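Local coordinates for calcium homeostasis modulator 1 (Oryzias latipes, PDB 6LMT), which forms an octameric large-pore membrane channel of the calcium homeostasis modulator family, which probably conducts ions and ATP, at residues 59-64 / 109-114; 41-45 / 156-160; 137-142 / 166-170; 73-77 / 217-221. The contacts are given in a common frame with arbitrary orientation. Numbering follows the deposited sequence.

The four contacts follow the long axis of the subunit. The centre of interaction 1 lies about 4 Å from the centre of the chain. It joins two membrane helices, and several bound cholesterol hemisuccinates line those helices. Interactions 2 and 3 lie together on one side, with centres about 16 Å apart. They touch where Ile-158 O meets Arg-170 CG at 3.5 Å. Interaction 2 holds a disulfide, consistent with an extracellular region. Interaction 4 is on the opposite side of the chain's centre, about 48 Å from interaction 2 and about 60 Å from interaction 3, centre to centre. Interactions 1 and 4 are about 24 Å apart, centre to centre; helix 74-82 follows helix 48-70.

Interaction 1: residues 59-64 / 109-114; sequences PPIWFF and APAVWV. With Y01 (cholesterol hemisuccinate), chain L; Y01 (cholesterol hemisuccinate), chain I.
Residues 59-64 and 109-114 are both helical and run nearly antiparallel, with short-segment axes 8.3 Å apart at 158°. Pro-60 and Pro-110 set the register, their CA atoms 4.2 Å apart. Pro-59 and Pro-60 kink their helix, because neither nitrogen bonds to the preceding turn. The CA-to-CB bond of Trp-113 points toward residues 59-64; chi1 t and chi2 -92° lay the indole against them. Pro-59 CB sits over the indole face, 3.7 Å from the centroid of its five-membered ring (CH-pi), and Pro-60 CD is 3.5 Å from Trp-113 CD1. Phe-63, chi1 m, brings CE2 to 3.6 Å from Trp-113 CE3. Pro-60 O meets Pro-110 CG at 3.4 Å. This is apolar packing of membrane helices at a proline kink, without hydrogen bonds across. Trp-62, chi1 t, has CH2 3.4 Å from CAU of the chain I cholesterol hemisuccinate; Ala-111 O is 3.6 Å from CAK of the chain L one. Helix 21-36 covers Phe-63 and Trp-113, and Trp-186 of a second subunit packs on Pro-59.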
# COMPACT_ATOMS: atom_id res chain seq x y z
N PRO A 59 7.51 -31.48 13.66
CA PRO A 59 7.19 -30.67 12.49
C PRO A 59 8.14 -30.85 11.31
O PRO A 59 7.66 -30.76 10.18
CB PRO A 59 7.22 -29.24 13.03
CG PRO A 59 6.95 -29.38 14.41
CD PRO A 59 7.62 -30.59 14.84
N PRO A 60 9.45 -31.13 11.47
CA PRO A 60 10.22 -31.52 10.28
C PRO A 60 9.78 -32.81 9.60
O PRO A 60 9.87 -32.89 8.38
CB PRO A 60 11.64 -31.63 10.82
CG PRO A 60 11.68 -30.71 11.83
CD PRO A 60 10.42 -30.76 12.52
N ILE A 61 9.33 -33.81 10.35
CA ILE A 61 8.79 -35.03 9.75
C ILE A 61 7.54 -34.72 8.95
O ILE A 61 7.34 -35.24 7.85
CB ILE A 61 8.53 -36.09 10.84
CG1 ILE A 61 9.83 -36.51 11.50
CG2 ILE A 61 7.84 -37.30 10.28
CD1 ILE A 61 9.63 -37.30 12.74
N TRP A 62 6.71 -33.83 9.47
CA TRP A 62 5.48 -33.47 8.78
C TRP A 62 5.74 -32.64 7.53
O TRP A 62 5.09 -32.84 6.51
CB TRP A 62 4.54 -32.75 9.74
CG TRP A 62 3.34 -32.30 9.06
CD1 TRP A 62 2.33 -33.05 8.59
CD2 TRP A 62 3.08 -30.98 8.65
NE1 TRP A 62 1.42 -32.27 7.95
CE2 TRP A 62 1.87 -30.99 7.97
CE3 TRP A 62 3.76 -29.78 8.81
CZ2 TRP A 62 1.32 -29.85 7.46
CZ3 TRP A 62 3.22 -28.67 8.30
CH2 TRP A 62 2.02 -28.70 7.63
N PHE A 63 6.69 -31.70 7.58
CA PHE A 63 7.07 -30.95 6.38
C PHE A 63 7.74 -31.83 5.34
O PHE A 63 7.66 -31.53 4.15
CB PHE A 63 8.00 -29.78 6.73
CG PHE A 63 7.30 -28.58 7.28
CD1 PHE A 63 6.49 -27.82 6.47
CD2 PHE A 63 7.51 -28.17 8.57
CE1 PHE A 63 5.87 -26.71 6.97
CE2 PHE A 63 6.88 -27.08 9.07
CZ PHE A 63 6.07 -26.35 8.27
N PHE A 64 8.39 -32.90 5.76
CA PHE A 64 8.99 -33.83 4.82
C PHE A 64 7.93 -34.65 4.09
O PHE A 64 8.01 -34.82 2.86
CB PHE A 64 9.96 -34.73 5.58
CG PHE A 64 10.67 -35.71 4.73
CD1 PHE A 64 11.61 -35.30 3.81
CD2 PHE A 64 10.43 -37.06 4.87
CE1 PHE A 64 12.28 -36.20 3.03
CE2 PHE A 64 11.11 -37.97 4.10
CZ PHE A 64 12.03 -37.54 3.18
N ALA A 109 12.19 -27.47 3.58
CA ALA A 109 11.30 -27.04 4.64
C ALA A 109 11.55 -27.70 6.00
O ALA A 109 11.37 -27.02 7.01
CB ALA A 109 9.84 -27.25 4.21
N PRO A 110 11.94 -28.98 6.11
CA PRO A 110 12.45 -29.45 7.41
C PRO A 110 13.70 -28.75 7.89
O PRO A 110 13.83 -28.50 9.09
CB PRO A 110 12.73 -30.93 7.14
CG PRO A 110 11.84 -31.28 6.14
CD PRO A 110 11.68 -30.15 5.25
N ALA A 111 14.62 -28.42 6.99
CA ALA A 111 15.84 -27.75 7.39
C ALA A 111 15.59 -26.31 7.79
O ALA A 111 16.26 -25.79 8.68
CB ALA A 111 16.86 -27.83 6.27
N VAL A 112 14.62 -25.65 7.15
CA VAL A 112 14.24 -24.30 7.53
C VAL A 112 13.60 -24.30 8.91
O VAL A 112 13.88 -23.40 9.72
CB VAL A 112 13.33 -23.68 6.46
CG1 VAL A 112 12.75 -22.37 6.90
CG2 VAL A 112 14.10 -23.43 5.22
N TRP A 113 12.78 -25.31 9.23
CA TRP A 113 12.17 -25.39 10.55
C TRP A 113 13.20 -25.58 11.64
O TRP A 113 13.13 -24.91 12.67
CB TRP A 113 11.16 -26.53 10.62
CG TRP A 113 10.48 -26.62 11.97
CD1 TRP A 113 10.87 -27.35 13.04
CD2 TRP A 113 9.28 -25.96 12.35
NE1 TRP A 113 10.02 -27.16 14.07
CE2 TRP A 113 9.02 -26.31 13.68
CE3 TRP A 113 8.39 -25.10 11.71
CZ2 TRP A 113 7.92 -25.85 14.37
CZ3 TRP A 113 7.31 -24.65 12.39
CH2 TRP A 113 7.08 -25.02 13.71
N VAL A 114 14.14 -26.51 11.46
CA VAL A 114 15.15 -26.79 12.47
C VAL A 114 16.03 -25.57 12.71
O VAL A 114 16.38 -25.27 13.85
CB VAL A 114 15.97 -28.03 12.06
CG1 VAL A 114 17.13 -28.27 12.98
CG2 VAL A 114 15.10 -29.22 12.05
CAA Y01 L . 14.83 -16.52 14.19
CBA Y01 L . 15.61 -15.89 13.05
CAB Y01 L . 17.02 -15.53 13.49
CAN Y01 L . 15.64 -16.81 11.83
CAJ Y01 L . 16.59 -16.42 10.72
CAO Y01 L . 16.61 -17.44 9.60
CBB Y01 L . 17.96 -18.12 9.30
CAC Y01 L . 18.77 -18.27 10.58
CBE Y01 L . 17.77 -19.50 8.63
CAP Y01 L . 16.43 -20.18 9.00
CAQ Y01 L . 16.15 -21.21 7.89
CBG Y01 L . 17.49 -21.26 7.16
CBI Y01 L . 17.86 -19.77 7.10
CAE Y01 L . 16.86 -18.91 6.34
CAU Y01 L . 19.21 -19.66 6.42
CAS Y01 L . 19.13 -20.28 5.02
CBF Y01 L . 18.90 -21.80 5.12
CBD Y01 L . 17.62 -22.12 5.90
CAK Y01 L . 17.68 -23.61 6.26
CAI Y01 L . 18.15 -24.47 5.13
CAZ Y01 L . 18.57 -24.01 3.97
CAV Y01 L . 18.76 -24.93 2.78
CBH Y01 L . 18.91 -22.53 3.75
CAD Y01 L . 17.87 -21.93 2.78
CAT Y01 L . 20.31 -22.48 3.12
CAR Y01 L . 20.41 -23.32 1.84
CBC Y01 L . 20.11 -24.77 2.10
OAW Y01 L . 20.15 -25.51 0.83
CAY Y01 L . 19.56 -25.03 -0.28
OAG Y01 L . 18.42 -24.65 -0.36
CAM Y01 L . 20.51 -25.02 -1.44
CAL Y01 L . 20.23 -25.88 -2.65
CAX Y01 L . 19.55 -25.18 -3.81
OAH Y01 L . 18.32 -24.99 -3.76
OAF Y01 L . 20.26 -24.81 -4.76
CAA Y01 I . -2.77 -21.19 15.41
CBA Y01 I . -1.64 -21.36 14.41
CAB Y01 I . -0.45 -22.04 15.06
CAN Y01 I . -2.11 -22.11 13.17
CAJ Y01 I . -1.03 -22.57 12.22
CAO Y01 I . -1.58 -23.39 11.07
CBB Y01 I . -1.07 -24.84 10.93
CAC Y01 I . -0.76 -25.41 12.31
CBE Y01 I . -2.08 -25.74 10.19
CAP Y01 I . -3.54 -25.27 10.34
CAQ Y01 I . -4.32 -25.89 9.17
CBG Y01 I . -3.32 -26.90 8.62
CBI Y01 I . -2.01 -26.09 8.67
CAE Y01 I . -2.03 -24.83 7.82
CAU Y01 I . -0.89 -27.00 8.18
CAS Y01 I . -1.21 -27.48 6.77
CBF Y01 I . -2.44 -28.40 6.77
CBD Y01 I . -3.67 -27.70 7.36
CAK Y01 I . -4.71 -28.77 7.67
CAI Y01 I . -4.83 -29.79 6.58
CAZ Y01 I . -4.06 -29.84 5.50
CAV Y01 I . -4.42 -30.71 4.31
CBH Y01 I . -2.78 -29.03 5.39
CAD Y01 I . -2.97 -27.94 4.32
CAT Y01 I . -1.66 -30.00 4.96
CAR Y01 I . -2.02 -30.76 3.68
CBC Y01 I . -3.27 -31.57 3.83
OAW Y01 I . -3.61 -32.21 2.56
CAY Y01 I . -3.56 -31.54 1.39
OAG Y01 I . -4.08 -30.48 1.18
CAM Y01 I . -2.73 -32.27 0.38
CAL Y01 I . -3.38 -32.77 -0.90
CAX Y01 I . -3.22 -31.87 -2.11
OAH Y01 I . -3.97 -30.88 -2.22
OAF Y01 I . -2.34 -32.16 -2.94

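Interaction 2: residues 41-45 / 156-160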
# COMPACT_ATOMS: atom_id res chain seq x y z
N CYS A 41 5.40 -23.88 26.33
CA CYS A 41 6.12 -24.84 27.15
C CYS A 41 5.27 -25.22 28.35
O CYS A 41 4.63 -24.34 28.94
CB CYS A 41 7.45 -24.23 27.58
SG CYS A 41 8.62 -25.27 28.46
N PRO A 42 5.18 -26.50 28.72
CA PRO A 42 4.34 -26.90 29.84
C PRO A 42 4.79 -26.34 31.16
O PRO A 42 3.95 -26.11 32.03
CB PRO A 42 4.47 -28.42 29.85
CG PRO A 42 5.02 -28.76 28.58
CD PRO A 42 5.83 -27.66 28.11
N CYS A 43 6.10 -26.10 31.31
CA CYS A 43 6.76 -25.68 32.54
C CYS A 43 6.50 -26.65 33.68
O CYS A 43 6.25 -26.26 34.81
CB CYS A 43 6.43 -24.24 32.91
SG CYS A 43 7.48 -23.07 32.02
N MET A 44 6.61 -27.94 33.37
CA MET A 44 6.53 -29.07 34.26
C MET A 44 7.69 -29.99 33.95
O MET A 44 7.99 -30.22 32.78
CB MET A 44 5.22 -29.81 34.07
CG MET A 44 4.01 -29.01 34.43
SD MET A 44 2.49 -29.76 33.87
CE MET A 44 2.42 -31.17 34.93
N PRO A 45 8.36 -30.54 34.97
CA PRO A 45 9.58 -31.32 34.71
C PRO A 45 9.36 -32.67 34.07
O PRO A 45 10.35 -33.34 33.74
CB PRO A 45 10.19 -31.46 36.10
CG PRO A 45 9.08 -31.32 37.00
CD PRO A 45 8.14 -30.36 36.40
N ALA A 156 11.99 -26.03 36.08
CA ALA A 156 11.13 -26.25 34.94
C ALA A 156 10.32 -25.02 34.58
O ALA A 156 9.82 -24.94 33.46
CB ALA A 156 10.19 -27.41 35.21
N ARG A 157 10.20 -24.05 35.47
CA ARG A 157 9.39 -22.87 35.22
C ARG A 157 10.20 -21.72 34.65
O ARG A 157 9.62 -20.67 34.38
CB ARG A 157 8.69 -22.45 36.51
CG ARG A 157 7.70 -23.48 37.00
CD ARG A 157 6.81 -22.95 38.10
NE ARG A 157 7.54 -22.65 39.33
CZ ARG A 157 7.68 -23.49 40.35
NH1 ARG A 157 7.12 -24.68 40.32
NH2 ARG A 157 8.36 -23.12 41.42
N ILE A 158 11.51 -21.92 34.47
CA ILE A 158 12.35 -20.91 33.80
C ILE A 158 11.88 -20.49 32.41
O ILE A 158 11.92 -19.28 32.12
CB ILE A 158 13.82 -21.36 33.82
CG1 ILE A 158 14.37 -21.27 35.24
CG2 ILE A 158 14.71 -20.58 32.88
CD1 ILE A 158 15.71 -21.87 35.43
N PRO A 159 11.38 -21.36 31.51
CA PRO A 159 10.87 -20.85 30.23
C PRO A 159 9.62 -19.99 30.31
O PRO A 159 9.23 -19.43 29.29
CB PRO A 159 10.58 -22.13 29.45
CG PRO A 159 11.37 -23.10 30.02
CD PRO A 159 11.44 -22.84 31.44
N CYS A 160 9.00 -19.86 31.46
CA CYS A 160 7.74 -19.15 31.64
C CYS A 160 8.01 -17.90 32.46
O CYS A 160 8.42 -18.00 33.62
CB CYS A 160 6.74 -20.07 32.32
SG CYS A 160 6.32 -21.57 31.37
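This is a disulfide-linked contact between two loops, one joining helix 21-36 to helix 48-70, the other leading from helix 148-155 to helix 167-202. Cys-43 SG and Cys-160 SG are bonded at 2.0 Å, with chi3 of 110°. Cys-43 has phi/psi of 56/45, a left-handed helical backbone conformation. Opposite it, Arg-157 to Cys-160 form a type I beta turn, closed by Cys-160 N to Arg-157 O at 3.1 Å. The turn brings Pro-159 beside the sulfurs: its CD is 4.0 Å from Cys-43 SG and its CG 3.8 Å from Cys-41 SG. Cys-41 forms a second disulfide, with Cys-126. The two bonds are the paired disulfides of CALHM channels, which tie the probable extracellular loops together. No hydrogen bond joins the segments, but Cys-43 CA makes a CA-H...O contact with Ala-156 O at 3.3 Å. Ala-156 CB packs on Pro-45 CD at 3.8 Å. Asn-48 ND2 donates a hydrogen bond to Ala-156 O, and Arg-175 of a second subunit donates one to Cys-41 O.

Interaction 3: residues 137-142 / 166-170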
# COMPACT_ATOMS: atom_id res chain seq x y z
N PHE A 137 24.04 -18.46 37.98
CA PHE A 137 23.10 -17.53 37.40
C PHE A 137 22.57 -16.48 38.36
O PHE A 137 22.07 -15.45 37.90
CB PHE A 137 21.92 -18.31 36.80
CG PHE A 137 22.31 -19.16 35.64
CD1 PHE A 137 23.15 -18.67 34.67
CD2 PHE A 137 21.99 -20.50 35.63
CE1 PHE A 137 23.56 -19.47 33.64
CE2 PHE A 137 22.42 -21.30 34.62
CZ PHE A 137 23.20 -20.78 33.62
N GLY A 138 22.66 -16.70 39.67
CA GLY A 138 22.12 -15.75 40.62
C GLY A 138 22.45 -16.04 42.06
O GLY A 138 23.61 -16.34 42.38
N ASN A 139 21.46 -15.92 42.95
CA ASN A 139 21.62 -16.33 44.33
C ASN A 139 21.90 -17.82 44.42
O ASN A 139 21.41 -18.62 43.62
CB ASN A 139 20.37 -15.99 45.16
CG ASN A 139 20.28 -14.52 45.53
OD1 ASN A 139 21.27 -13.89 45.90
ND2 ASN A 139 19.07 -13.97 45.45
N ALA A 140 22.72 -18.20 45.39
CA ALA A 140 22.88 -19.60 45.73
C ALA A 140 21.82 -20.09 46.69
O ALA A 140 21.60 -21.30 46.80
CB ALA A 140 24.27 -19.85 46.33
N SER A 141 21.13 -19.16 47.36
CA SER A 141 20.11 -19.47 48.35
C SER A 141 18.76 -19.78 47.73
O SER A 141 17.77 -19.85 48.47
CB SER A 141 19.96 -18.31 49.33
OG SER A 141 19.39 -17.19 48.68
N LEU A 142 18.68 -19.93 46.41
CA LEU A 142 17.41 -20.30 45.79
C LEU A 142 17.08 -21.76 46.05
O LEU A 142 16.05 -22.06 46.67
CB LEU A 142 17.46 -20.03 44.29
CG LEU A 142 17.52 -18.58 43.82
CD1 LEU A 142 17.68 -18.54 42.33
CD2 LEU A 142 16.28 -17.83 44.25
N ASP A 166 12.07 -14.75 39.89
CA ASP A 166 13.38 -14.10 39.95
C ASP A 166 13.79 -13.79 38.53
O ASP A 166 14.23 -14.66 37.79
CB ASP A 166 14.38 -15.00 40.65
CG ASP A 166 15.64 -14.29 41.06
OD1 ASP A 166 15.83 -13.11 40.70
OD2 ASP A 166 16.44 -14.90 41.79
N ASN A 167 13.66 -12.52 38.13
CA ASN A 167 13.85 -12.16 36.74
C ASN A 167 15.32 -12.17 36.37
O ASN A 167 15.66 -12.44 35.22
CB ASN A 167 13.26 -10.79 36.46
CG ASN A 167 12.99 -10.56 34.99
OD1 ASN A 167 13.19 -11.44 34.16
ND2 ASN A 167 12.54 -9.36 34.66
N GLU A 168 16.21 -11.92 37.33
CA GLU A 168 17.63 -11.90 37.04
C GLU A 168 18.17 -13.29 36.75
O GLU A 168 18.97 -13.47 35.83
CB GLU A 168 18.37 -11.25 38.21
CG GLU A 168 19.85 -11.00 37.99
CD GLU A 168 20.73 -12.14 38.50
OE1 GLU A 168 20.43 -12.70 39.57
OE2 GLU A 168 21.70 -12.49 37.80
N VAL A 169 17.73 -14.29 37.51
CA VAL A 169 18.15 -15.66 37.26
C VAL A 169 17.52 -16.19 35.98
O VAL A 169 18.14 -16.94 35.24
CB VAL A 169 17.80 -16.52 38.49
CG1 VAL A 169 18.07 -17.98 38.26
CG2 VAL A 169 18.60 -16.06 39.64
N ARG A 170 16.29 -15.76 35.69
CA ARG A 170 15.63 -16.20 34.48
C ARG A 170 16.29 -15.62 33.24
O ARG A 170 16.47 -16.32 32.25
CB ARG A 170 14.16 -15.82 34.52
CG ARG A 170 13.39 -16.38 33.38
CD ARG A 170 12.02 -15.81 33.31
NE ARG A 170 12.06 -14.37 33.14
CZ ARG A 170 12.24 -13.76 31.98
NH1 ARG A 170 12.41 -14.45 30.87
NH2 ARG A 170 12.26 -12.44 31.93
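Residues 137-142 form an irregular loop, while 167-170 are the first residues of the long helix 167-202. Asp-166 occupies the N-cap position, and Arg-170 N bonds to Asp-166 O at 3.1 Å in the first turn. The backbones come closest at Gly-138 and Val-169, with CA atoms 5.2 Å apart. Gly-138 has phi/psi of -172/-136. A CB there would point toward the helix and lie 2.2 Å from Val-169 CG2, a clash. Without one, Gly-138 CA approaches Val-169 CG2 to 3.7 Å. The arrangement is a loop folded over the N-terminal end of a helix, in the part of the subunit that also holds the disulfide-linked loops. Val-169 is buried and takes chi1 t. Its CG2 also meets Leu-142 CD1 at 3.8 Å, and its CG1 lies 4.1 Å from Phe-137 CB. Leu-142 CD2 is 3.8 Å from Asp-166 OD2. The ring of Phe-137 leads away from these residues and meets that of Tyr-176. Glu-168 OE2 is 3.0 Å from Phe-137 O; both atoms are acceptors, so this is a close approach and not a hydrogen bond, and none crosses between the segments. Within the helix segment, Arg-170 NH2 bonds to Asn-167 OD1 at 2.6 Å. The side chain of Glu-168 packs on Leu-163 of another subunit.

Interaction 4: residues 73-77 / 217-221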
# COMPACT_ATOMS: atom_id res chain seq x y z
N ASN A 73 4.86 -36.27 -8.93
CA ASN A 73 5.54 -37.38 -9.58
C ASN A 73 5.67 -38.59 -8.68
O ASN A 73 6.28 -39.58 -9.08
CB ASN A 73 6.93 -36.96 -10.07
CG ASN A 73 6.88 -35.96 -11.18
OD1 ASN A 73 6.00 -36.00 -12.03
ND2 ASN A 73 7.85 -35.06 -11.20
N VAL A 74 5.15 -38.53 -7.46
CA VAL A 74 5.32 -39.66 -6.56
C VAL A 74 4.33 -40.77 -6.85
O VAL A 74 4.57 -41.92 -6.48
CB VAL A 74 5.21 -39.22 -5.09
CG1 VAL A 74 6.26 -38.17 -4.80
CG2 VAL A 74 3.83 -38.70 -4.79
N SER A 75 3.22 -40.46 -7.52
CA SER A 75 2.27 -41.49 -7.91
C SER A 75 2.77 -42.23 -9.14
O SER A 75 2.56 -43.44 -9.27
CB SER A 75 0.90 -40.88 -8.17
OG SER A 75 0.95 -39.99 -9.27
N VAL A 76 3.44 -41.51 -10.05
CA VAL A 76 3.97 -42.13 -11.25
C VAL A 76 5.17 -42.99 -10.91
O VAL A 76 5.37 -44.07 -11.49
CB VAL A 76 4.32 -41.04 -12.28
CG1 VAL A 76 4.64 -41.65 -13.61
CG2 VAL A 76 3.19 -40.05 -12.41
N LEU A 77 5.96 -42.56 -9.94
CA LEU A 77 7.07 -43.36 -9.44
C LEU A 77 6.57 -44.57 -8.66
O LEU A 77 7.17 -45.65 -8.74
CB LEU A 77 7.99 -42.49 -8.60
CG LEU A 77 9.15 -43.11 -7.84
CD1 LEU A 77 10.06 -43.88 -8.75
CD2 LEU A 77 9.91 -42.02 -7.14
N TRP A 217 11.97 -37.70 -18.48
CA TRP A 217 10.81 -38.29 -17.83
C TRP A 217 9.91 -37.22 -17.22
O TRP A 217 8.68 -37.31 -17.32
CB TRP A 217 11.28 -39.27 -16.77
CG TRP A 217 10.21 -40.01 -16.04
CD1 TRP A 217 9.51 -41.08 -16.48
CD2 TRP A 217 9.69 -39.69 -14.75
NE1 TRP A 217 8.61 -41.49 -15.53
CE2 TRP A 217 8.70 -40.64 -14.46
CE3 TRP A 217 9.98 -38.69 -13.80
CZ2 TRP A 217 8.00 -40.64 -13.25
CZ3 TRP A 217 9.27 -38.67 -12.62
CH2 TRP A 217 8.28 -39.64 -12.35
N SER A 218 10.50 -36.20 -16.60
CA SER A 218 9.71 -35.14 -15.99
C SER A 218 9.03 -34.27 -17.03
O SER A 218 7.88 -33.87 -16.85
CB SER A 218 10.59 -34.28 -15.09
OG SER A 218 11.11 -35.04 -14.02
N HIS A 219 9.72 -33.96 -18.13
CA HIS A 219 9.09 -33.22 -19.21
C HIS A 219 8.01 -34.03 -19.89
O HIS A 219 7.01 -33.47 -20.33
CB HIS A 219 10.10 -32.75 -20.26
CG HIS A 219 11.04 -31.70 -19.77
ND1 HIS A 219 10.62 -30.43 -19.44
CD2 HIS A 219 12.38 -31.70 -19.62
CE1 HIS A 219 11.66 -29.71 -19.05
NE2 HIS A 219 12.74 -30.45 -19.16
N TYR A 220 8.18 -35.35 -19.97
CA TYR A 220 7.17 -36.18 -20.62
C TYR A 220 5.88 -36.23 -19.82
O TYR A 220 4.79 -36.31 -20.40
CB TYR A 220 7.68 -37.60 -20.83
CG TYR A 220 6.68 -38.47 -21.53
CD1 TYR A 220 6.39 -38.28 -22.86
CD2 TYR A 220 6.02 -39.48 -20.85
CE1 TYR A 220 5.46 -39.07 -23.51
CE2 TYR A 220 5.09 -40.27 -21.48
CZ TYR A 220 4.82 -40.06 -22.81
OH TYR A 220 3.90 -40.85 -23.46
N ILE A 221 5.98 -36.14 -18.49
CA ILE A 221 4.78 -36.17 -17.65
C ILE A 221 3.98 -34.89 -17.80
O ILE A 221 2.75 -34.94 -17.97
CB ILE A 221 5.18 -36.41 -16.20
CG1 ILE A 221 5.69 -37.82 -16.04
CG2 ILE A 221 4.03 -36.20 -15.28
CD1 ILE A 221 6.32 -37.99 -14.77
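Asn-73 lies just before helix 74-82, and its CA-to-CB bond points toward residues 217-221 of the long helix 210-258. More of its surface is covered by residues 217-221 than that of any other residue in 73-77. Its CB is 3.8 Å from Trp-217 CH2, and its OD1 reaches 3.4 Å from Ile-221 CD1. Its ND2 is 4.3 Å from Ser-218 OG, too far for a hydrogen bond, and that hydroxyl bonds instead to Thr-214 O. Val-74 points away, and its side chain touches Ile-102 on helix 92-105. Ser-75 packs on Arg-200 of a second subunit. Val-76, chi1 t, returns to the contact. Its CG1 packs on Trp-217 CZ2 at 3.5 Å and on Ile-221 CD1 at 4.2 Å. The backbone N of Leu-77 lies at the edge of the indole, 4.3 Å from Trp-217 CZ2. Its side chain meets Leu-95 and Met-98. Trp-217 takes chi1 t and carries its six-membered ring to Asn-73 and Val-76, while Met-98 packs on it too. The contact thus joins the short helix 74-82 to helix 210-258, with helix 92-105 alongside. The nearest CA atoms, those of Asn-73 and Ser-218, are 8.0 Å apart, so side chains bridge the gap. With no hydrogen bond or salt bridge between the segments, the contact rests on van der Waals packing of Asn-73 and Val-76 against the Trp-217 indole and Ile-221.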